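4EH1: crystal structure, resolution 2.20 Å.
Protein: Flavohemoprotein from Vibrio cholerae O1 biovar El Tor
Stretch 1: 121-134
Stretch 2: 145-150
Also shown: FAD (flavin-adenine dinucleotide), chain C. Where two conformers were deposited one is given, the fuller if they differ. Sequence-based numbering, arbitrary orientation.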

# COMPACT_ATOMS: atom_id res chain seq x y z
N SER A 121 10.80 19.82 5.80
CA SER A 121 11.19 18.47 6.18
C SER A 121 11.93 17.76 5.05
O SER A 121 11.91 18.23 3.91
CB SER A 121 9.95 17.66 6.55
OG SER A 121 9.02 17.66 5.48
N ALA A 122 12.53 16.62 5.40
CA ALA A 122 13.24 15.76 4.47
C ALA A 122 12.93 14.30 4.72
O ALA A 122 12.87 13.85 5.87
CB ALA A 122 14.77 15.96 4.60
N GLY A 123 12.77 13.55 3.64
CA GLY A 123 12.56 12.12 3.78
C GLY A 123 11.31 11.85 4.60
O GLY A 123 10.24 12.35 4.29
N VAL A 124 11.46 11.07 5.65
CA VAL A 124 10.32 10.60 6.41
C VAL A 124 9.91 11.65 7.46
O VAL A 124 8.86 11.54 8.11
CB VAL A 124 10.60 9.21 7.03
CG1 VAL A 124 11.47 9.33 8.28
CG2 VAL A 124 9.25 8.46 7.29
N GLY A 125 10.74 12.69 7.57
CA GLY A 125 10.41 13.88 8.33
C GLY A 125 9.07 14.48 7.89
O GLY A 125 8.43 15.23 8.63
N ALA A 126 8.65 14.15 6.68
CA ALA A 126 7.38 14.63 6.15
C ALA A 126 6.15 14.12 6.92
O ALA A 126 5.11 14.73 6.86
CB ALA A 126 7.26 14.31 4.65
N THR A 127 6.28 13.00 7.63
CA THR A 127 5.13 12.37 8.28
C THR A 127 4.37 13.31 9.25
O THR A 127 3.18 13.57 9.06
CB THR A 127 5.50 11.01 8.94
OG1 THR A 127 6.12 10.14 7.98
CG2 THR A 127 4.29 10.32 9.52
N PRO A 128 5.05 13.87 10.27
CA PRO A 128 4.28 14.79 11.12
C PRO A 128 3.81 16.06 10.39
O PRO A 128 2.76 16.59 10.74
CB PRO A 128 5.25 15.15 12.24
CG PRO A 128 6.63 14.89 11.62
CD PRO A 128 6.43 13.70 10.77
N MET A 129 4.57 16.50 9.38
CA MET A 129 4.20 17.65 8.61
C MET A 129 2.92 17.39 7.87
O MET A 129 2.14 18.31 7.65
CB MET A 129 5.27 18.03 7.59
CG MET A 129 6.56 18.51 8.19
SD MET A 129 6.32 19.76 9.51
CE MET A 129 8.06 19.88 9.94
N GLN A 130 2.69 16.13 7.50
CA GLN A 130 1.43 15.77 6.86
C GLN A 130 0.19 15.93 7.79
O GLN A 130 -0.88 16.34 7.33
CB GLN A 130 1.50 14.35 6.31
CG GLN A 130 0.61 14.16 5.05
CD GLN A 130 1.09 14.98 3.84
OE1 GLN A 130 2.20 15.54 3.83
NE2 GLN A 130 0.26 15.05 2.82
N ALA A 131 0.34 15.59 9.07
CA ALA A 131 -0.73 15.79 10.05
C ALA A 131 -1.01 17.27 10.14
O ALA A 131 -2.15 17.69 10.20
CB ALA A 131 -0.34 15.20 11.45
N ILE A 132 0.05 18.08 10.12
CA ILE A 132 -0.10 19.52 10.23
C ILE A 132 -0.78 20.11 8.99
O ILE A 132 -1.74 20.86 9.13
CB ILE A 132 1.24 20.21 10.50
CG1 ILE A 132 1.82 19.73 11.85
CG2 ILE A 132 1.06 21.74 10.49
CD1 ILE A 132 3.18 20.33 12.22
N LEU A 133 -0.32 19.74 7.79
CA LEU A 133 -1.03 20.15 6.59
C LEU A 133 -2.51 19.84 6.64
O LEU A 133 -3.33 20.69 6.33
CB LEU A 133 -0.49 19.42 5.36
CG LEU A 133 0.85 19.87 4.81
CD1 LEU A 133 1.25 18.93 3.65
CD2 LEU A 133 0.80 21.34 4.37
N HIS A 134 -2.86 18.60 6.98
CA HIS A 134 -4.27 18.24 7.00
C HIS A 134 -5.08 19.05 8.01
O HIS A 134 -6.24 19.43 7.74
CB HIS A 134 -4.49 16.75 7.22
CG HIS A 134 -4.28 15.93 5.99
ND1 HIS A 134 -5.11 16.01 4.89
CD2 HIS A 134 -3.34 15.00 5.68
CE1 HIS A 134 -4.70 15.17 3.96
NE2 HIS A 134 -3.61 14.55 4.41
PA FAD C . 16.23 -0.64 14.47
O1A FAD C . 15.98 0.00 15.73
O2A FAD C . 16.28 -2.06 14.35
O5B FAD C . 17.59 -0.13 13.97
C5B FAD C . 18.03 1.18 14.26
C4B FAD C . 19.31 1.56 13.54
O4B FAD C . 20.43 0.92 14.11
C3B FAD C . 19.23 1.14 12.11
O3B FAD C . 19.92 2.09 11.33
C2B FAD C . 19.99 -0.15 12.08
O2B FAD C . 20.57 -0.26 10.82
C1B FAD C . 20.99 0.02 13.19
N9A FAD C . 21.20 -1.27 13.84
C8A FAD C . 20.27 -2.11 14.24
N7A FAD C . 20.81 -3.21 14.78
C5A FAD C . 22.12 -3.07 14.71
C6A FAD C . 23.27 -3.88 15.09
N6A FAD C . 23.11 -5.07 15.67
N1A FAD C . 24.46 -3.37 14.82
C2A FAD C . 24.61 -2.19 14.26
N3A FAD C . 23.62 -1.41 13.88
C4A FAD C . 22.37 -1.79 14.08
N1 FAD C . 9.90 6.53 11.87
C2 FAD C . 9.03 6.50 10.86
O2 FAD C . 9.20 5.70 9.98
N3 FAD C . 7.99 7.31 10.78
C4 FAD C . 7.71 8.19 11.69
O4 FAD C . 6.74 8.89 11.55
C4X FAD C . 8.63 8.29 12.83
N5 FAD C . 8.45 9.17 13.79
C5X FAD C . 9.29 9.25 14.80
C6 FAD C . 9.05 10.18 15.76
C7 FAD C . 9.90 10.30 16.82
C7M FAD C . 9.65 11.31 17.87
C8 FAD C . 11.06 9.42 16.93
C8M FAD C . 11.95 9.57 18.10
C9 FAD C . 11.30 8.48 15.97
C9A FAD C . 10.46 8.37 14.89
N10 FAD C . 10.68 7.43 13.90
C10 FAD C . 9.78 7.38 12.85
C1' FAD C . 11.81 6.52 13.99
C2' FAD C . 11.32 5.14 14.43
O2' FAD C . 10.76 5.13 15.73
C3' FAD C . 12.36 4.04 14.49
O3' FAD C . 13.49 4.44 15.22
C4' FAD C . 12.74 3.46 13.14
O4' FAD C . 11.57 3.01 12.50
C5' FAD C . 13.77 2.33 13.22
O5' FAD C . 13.35 1.21 13.94
P FAD C . 13.66 -0.24 13.53
O1P FAD C . 13.25 -1.05 14.63
O2P FAD C . 13.10 -0.47 12.26
O3P FAD C . 15.20 -0.20 13.40
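Stretch 2 145-150: TYLYAC

Stretch 2 is a β-strand that pairs in parallel with the end of a strand that opens stretch 1 and then serves, through two tyrosines, as a floor for the helix that follows. Residues 145-150 are extended throughout, with phi between -112° and -143°, and the register sets Ser121 beside Tyr148 and Ala122 beside Ala149, with CA atoms 5.2 and 4.5 Å apart.

The hydrogen bonds follow the staggered pattern of parallel strands, in which one residue bonds to the two neighbours of its partner. Ser121 N donates to Leu147 O at 3.0 Å, and Ser121 O accepts from Ala149 N, also at 3.0 Å; Gly123 N then donates to Ala149 O at 2.9 Å. Between these bonds, Ala122 CA approaches Ala149 O to 3.1 Å, a CA-H...O contact. On the face shared by the two alanines, Ala122 CB and Ala149 CB lie 4.2 Å apart, their small methyls packing without crowding.

Beyond the bridges the chain turns sharply. Gly123 has a phi of 59°, a value that favours glycine, and its carbonyl is held from the other strand: Tyr148 OH donates to Gly123 O at 2.7 Å, at the edge of the ring. Gly125 suits the turn for another reason, since a CB there would clash with Ala122 O. The turn leads into the helix, whose axis runs nearly antiparallel to stretch 2, at a signed crossing angle of -158° and a closest approach of 10.8 Å.

That separation leaves room for aromatic rings. Ala126 points toward the strand, and its CB touches Tyr148 CE1 at 3.4 Å; so small a side chain lets the backbone here come close to the ring. Tyr148 shares its face of the sheet with Ser121, whose OG is 3.5 Å from Tyr148 CD1. Two residues earlier, Tyr146 points toward stretch 1. Leu133 CD1 approaches Tyr146 CE2 to 3.7 Å, while Met129 CB meets that same carbon at 4.2 Å, at the ring edge. Both apolar side chains thus pack against the CE2 side of the ring.

The tyrosine hydroxyl needs a polar partner in this buried setting, and water 2 provides it. Tyr146 OH donates to this water at 2.5 Å, and the water donates to Ala126 O at 2.7 Å and Gln130 OE1 at 2.6 Å. A second bridge lies at the strand pair, where water 1 donates to Leu147 O at 3.0 Å and hydrogen-bonds with Ser121 OG at 2.7 Å.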

# COMPACT_ATOMS: atom_id res chain seq x y z
N THR A 145 3.57 27.70 3.64
CA THR A 145 4.61 27.27 2.70
C THR A 145 5.15 25.89 3.11
O THR A 145 5.53 25.65 4.27
CB THR A 145 5.78 28.28 2.66
OG1 THR A 145 5.29 29.57 2.29
CG2 THR A 145 6.83 27.86 1.61
N TYR A 146 5.20 24.97 2.16
CA TYR A 146 5.70 23.64 2.43
C TYR A 146 7.02 23.41 1.67
O TYR A 146 7.07 23.47 0.44
CB TYR A 146 4.65 22.66 1.96
CG TYR A 146 4.95 21.19 2.17
CD1 TYR A 146 5.46 20.42 1.13
CD2 TYR A 146 4.67 20.57 3.39
CE1 TYR A 146 5.72 19.07 1.29
CE2 TYR A 146 4.93 19.22 3.57
CZ TYR A 146 5.45 18.47 2.51
OH TYR A 146 5.69 17.13 2.66
N LEU A 147 8.10 23.15 2.40
CA LEU A 147 9.41 22.93 1.76
C LEU A 147 9.86 21.51 2.07
O LEU A 147 9.93 21.11 3.24
CB LEU A 147 10.44 23.95 2.24
CG LEU A 147 10.08 25.45 2.19
CD1 LEU A 147 11.18 26.29 2.82
CD2 LEU A 147 9.82 25.95 0.80
N TYR A 148 10.15 20.74 1.02
CA TYR A 148 10.39 19.30 1.15
C TYR A 148 11.63 18.86 0.35
O TYR A 148 11.81 19.26 -0.82
CB TYR A 148 9.16 18.50 0.68
CG TYR A 148 9.31 17.00 0.94
CD1 TYR A 148 9.53 16.51 2.22
CD2 TYR A 148 9.27 16.07 -0.12
CE1 TYR A 148 9.71 15.14 2.46
CE2 TYR A 148 9.46 14.69 0.11
CZ TYR A 148 9.65 14.24 1.41
OH TYR A 148 9.80 12.90 1.66
N ALA A 149 12.49 18.06 0.97
CA ALA A 149 13.66 17.49 0.30
C ALA A 149 13.62 15.97 0.37
O ALA A 149 13.39 15.39 1.42
CB ALA A 149 14.96 18.03 0.91
N CYS A 150 13.82 15.31 -0.76
CA CYS A 150 13.96 13.88 -0.72
C CYS A 150 15.00 13.51 -1.76
O CYS A 150 15.56 14.39 -2.42
CB CYS A 150 12.62 13.16 -0.92
SG CYS A 150 11.82 13.64 -2.48
O HOH W 1 7.71 19.90 4.86
O HOH W 2 4.54 16.26 4.70